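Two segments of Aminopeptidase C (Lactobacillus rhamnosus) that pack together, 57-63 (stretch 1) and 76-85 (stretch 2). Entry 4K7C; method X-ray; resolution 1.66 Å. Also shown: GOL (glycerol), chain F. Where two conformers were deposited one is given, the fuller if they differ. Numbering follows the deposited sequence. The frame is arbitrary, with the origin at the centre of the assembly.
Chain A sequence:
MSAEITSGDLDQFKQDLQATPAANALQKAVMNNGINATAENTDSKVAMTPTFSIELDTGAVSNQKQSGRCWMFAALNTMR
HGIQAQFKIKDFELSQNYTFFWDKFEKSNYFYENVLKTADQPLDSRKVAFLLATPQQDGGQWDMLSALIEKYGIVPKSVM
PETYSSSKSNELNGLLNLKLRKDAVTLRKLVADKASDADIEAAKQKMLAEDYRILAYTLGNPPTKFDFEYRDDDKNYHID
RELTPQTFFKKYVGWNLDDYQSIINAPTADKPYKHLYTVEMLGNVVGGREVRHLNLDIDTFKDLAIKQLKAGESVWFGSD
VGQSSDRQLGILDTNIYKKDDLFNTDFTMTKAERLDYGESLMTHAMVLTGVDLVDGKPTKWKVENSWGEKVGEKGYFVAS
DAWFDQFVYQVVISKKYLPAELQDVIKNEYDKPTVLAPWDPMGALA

Stretch 1 (57-63) DTGAVSN
Stretch 2 76-85: LNTMRHGIQA

Stretch 1, residues 57-63, is an irregular loop. Stretch 2, residues 76-85, is helical throughout, and its helix runs on at both ends. The loop passes the helix in the opposite sense: Thr58 lies by His81 (CA to CA 6.0 Å) and Ser62 by Asn77 (CA to CA 8.1 Å). The contact buries 254 Å², both sides summed, and Thr58, Arg80 and His81 account for most of it.

Thr58 is buried, with phi/psi -119/1 and chi1 in the p well. Thr58 CB sits over one face of the His81 ring, 3.7 Å from the centroid and 8° off the normal, a CH-pi contact. His81 has chi1 m and chi2 -41°, and its CB points toward the loop. His81 ND1 donates to Gln84 OE1 at 2.8 Å. Thr58 O lies 3.0 Å from His81 CE1. Thr58 O is also 3.3 Å from His81 ND1, but the angle is too poor for a hydrogen bond.

Gly59 has phi/psi 64/-155; the positive phi favours glycine. Ala60, Val61 and Ser62 then follow in extended conformations.

The Arg80 CA-to-CB bond points sideways to the loop, with chi1 p, chi2 and chi3 t and chi4 92°; its end comes nearer. Arg80 NH2 donates to Ala60 O at 2.9 Å. Arg80 NE donates to Asn77 OD1 at 2.7 Å, so the guanidinium is anchored on its own helix as well. Ser62 CB covers one guanidinium face. At its edge, Arg80 NH1 donates to glycerol O3 at 2.9 Å.

The CA-to-CB bonds of Ser62 (chi1 p) and Asn77 (chi1 m) point toward the opposing stretch. Water 2 accepts from Ser62 N at 2.9 Å and Asn77 ND2 at 3.0 Å. Water 1 donates to Thr58 O at 2.7 Å and Ala60 O at 2.8 Å, and accepts from Gln84 NE2 at 2.9 Å.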

# COMPACT_ATOMS: atom_id res chain seq x y z
N ASP A 57 13.60 34.27 0.11
CA ASP A 57 12.26 33.71 0.22
C ASP A 57 11.90 33.13 -1.17
O ASP A 57 11.63 33.89 -2.12
CB ASP A 57 11.35 34.84 0.67
CG ASP A 57 9.91 34.41 0.77
OD1 ASP A 57 9.65 33.17 0.64
OD2 ASP A 57 9.06 35.33 0.98
N THR A 58 11.97 31.81 -1.35
CA THR A 58 11.85 31.21 -2.70
C THR A 58 10.67 30.25 -2.88
O THR A 58 10.47 29.69 -3.96
CB THR A 58 13.15 30.52 -3.12
OG1 THR A 58 13.53 29.54 -2.13
CG2 THR A 58 14.34 31.53 -3.34
N GLY A 59 9.87 30.06 -1.84
CA GLY A 59 8.64 29.25 -1.96
C GLY A 59 8.88 27.75 -2.31
O GLY A 59 9.90 27.17 -1.92
N ALA A 60 7.88 27.14 -2.92
CA ALA A 60 7.83 25.71 -3.07
C ALA A 60 8.67 25.24 -4.24
O ALA A 60 8.85 25.95 -5.27
CB ALA A 60 6.38 25.21 -3.18
N VAL A 61 9.23 24.02 -4.08
CA VAL A 61 10.03 23.40 -5.15
C VAL A 61 9.27 22.79 -6.32
O VAL A 61 8.05 22.50 -6.26
CB VAL A 61 11.01 22.33 -4.55
CG1 VAL A 61 11.86 22.93 -3.38
CG2 VAL A 61 10.25 21.12 -4.03
N SER A 62 10.01 22.61 -7.41
CA SER A 62 9.52 21.93 -8.60
C SER A 62 10.06 20.47 -8.56
O SER A 62 10.83 20.09 -7.64
CB SER A 62 10.01 22.69 -9.87
OG SER A 62 11.41 22.90 -9.85
N ASN A 63 9.68 19.65 -9.52
CA ASN A 63 10.02 18.24 -9.54
C ASN A 63 10.14 17.77 -10.97
O ASN A 63 9.15 17.72 -11.73
CB ASN A 63 8.90 17.42 -8.85
CG ASN A 63 9.30 15.97 -8.67
OD1 ASN A 63 10.33 15.52 -9.16
ND2 ASN A 63 8.47 15.24 -7.95
N LEU A 76 15.38 27.72 -14.68
CA LEU A 76 14.04 28.26 -14.63
C LEU A 76 13.62 28.65 -13.18
O LEU A 76 12.81 29.54 -12.96
CB LEU A 76 13.02 27.29 -15.26
CG LEU A 76 13.21 27.07 -16.78
CD1 LEU A 76 12.35 25.92 -17.34
CD2 LEU A 76 12.94 28.33 -17.57
N ASN A 77 14.22 27.98 -12.19
CA ASN A 77 13.99 28.35 -10.82
C ASN A 77 14.47 29.77 -10.55
O ASN A 77 13.76 30.58 -9.96
CB ASN A 77 14.69 27.39 -9.83
CG ASN A 77 13.91 26.09 -9.61
OD1 ASN A 77 12.70 26.01 -9.84
ND2 ASN A 77 14.63 25.03 -9.11
N THR A 78 15.65 30.09 -11.02
CA THR A 78 16.25 31.44 -10.82
C THR A 78 15.31 32.49 -11.43
O THR A 78 14.99 33.48 -10.78
CB THR A 78 17.68 31.64 -11.31
OG1 THR A 78 17.84 31.48 -12.72
CG2 THR A 78 18.65 30.63 -10.54
N MSE A 79 14.78 32.19 -12.59
CA MSE A 79 13.89 33.16 -13.34
C MSE A 79 12.56 33.28 -12.66
O MSE A 79 12.08 34.37 -12.41
CB MSE A 79 13.76 32.58 -14.75
CG MSE A 79 15.01 32.74 -15.52
SE MSE A 79 14.84 31.94 -17.29
CE MSE A 79 16.72 32.07 -17.59
N ARG A 80 11.96 32.15 -12.28
CA ARG A 80 10.61 32.17 -11.69
C ARG A 80 10.60 32.77 -10.31
O ARG A 80 9.56 33.30 -9.90
CB ARG A 80 9.98 30.77 -11.64
CG ARG A 80 10.42 29.91 -10.45
CD ARG A 80 10.11 28.47 -10.79
NE ARG A 80 10.50 27.53 -9.73
CZ ARG A 80 9.72 27.11 -8.75
NH1 ARG A 80 8.43 27.45 -8.72
NH2 ARG A 80 10.21 26.25 -7.86
N HIS A 81 11.71 32.70 -9.57
CA HIS A 81 11.70 33.42 -8.25
C HIS A 81 11.65 34.98 -8.48
O HIS A 81 11.03 35.70 -7.71
CB HIS A 81 12.84 32.97 -7.33
CG HIS A 81 12.85 31.50 -7.03
ND1 HIS A 81 11.71 30.78 -6.78
CD2 HIS A 81 13.87 30.62 -6.97
CE1 HIS A 81 12.03 29.51 -6.56
NE2 HIS A 81 13.33 29.38 -6.71
N GLY A 82 12.31 35.44 -9.54
CA GLY A 82 12.19 36.82 -9.99
C GLY A 82 10.75 37.21 -10.30
O GLY A 82 10.23 38.19 -9.77
N ILE A 83 10.07 36.34 -11.06
CA ILE A 83 8.67 36.59 -11.41
C ILE A 83 7.78 36.63 -10.22
O ILE A 83 6.87 37.53 -10.06
CB ILE A 83 8.17 35.52 -12.40
CG1 ILE A 83 8.94 35.64 -13.71
CG2 ILE A 83 6.67 35.64 -12.64
CD1 ILE A 83 8.62 34.53 -14.71
N GLN A 84 7.96 35.63 -9.36
CA GLN A 84 7.13 35.51 -8.13
C GLN A 84 7.23 36.78 -7.27
O GLN A 84 6.25 37.22 -6.73
CB GLN A 84 7.66 34.34 -7.23
CG GLN A 84 7.45 32.95 -7.84
CD GLN A 84 8.31 31.83 -7.22
OE1 GLN A 84 9.23 32.05 -6.41
NE2 GLN A 84 8.05 30.67 -7.67
N ALA A 85 8.43 37.30 -7.10
CA ALA A 85 8.63 38.46 -6.28
C ALA A 85 8.09 39.72 -6.98
O ALA A 85 7.23 40.39 -6.42
CB ALA A 85 10.10 38.61 -5.88
C1 GOL F . 4.97 22.80 -7.49
O1 GOL F . 3.73 22.24 -7.07
C2 GOL F . 4.95 24.33 -7.30
O2 GOL F . 4.13 24.98 -8.30
C3 GOL F . 6.36 24.91 -7.47
O3 GOL F . 6.26 26.28 -7.11
O HOH W 1 8.75 28.67 -5.70
O HOH W 2 12.79 23.38 -7.47
O HOH W 3 11.67 24.91 -12.27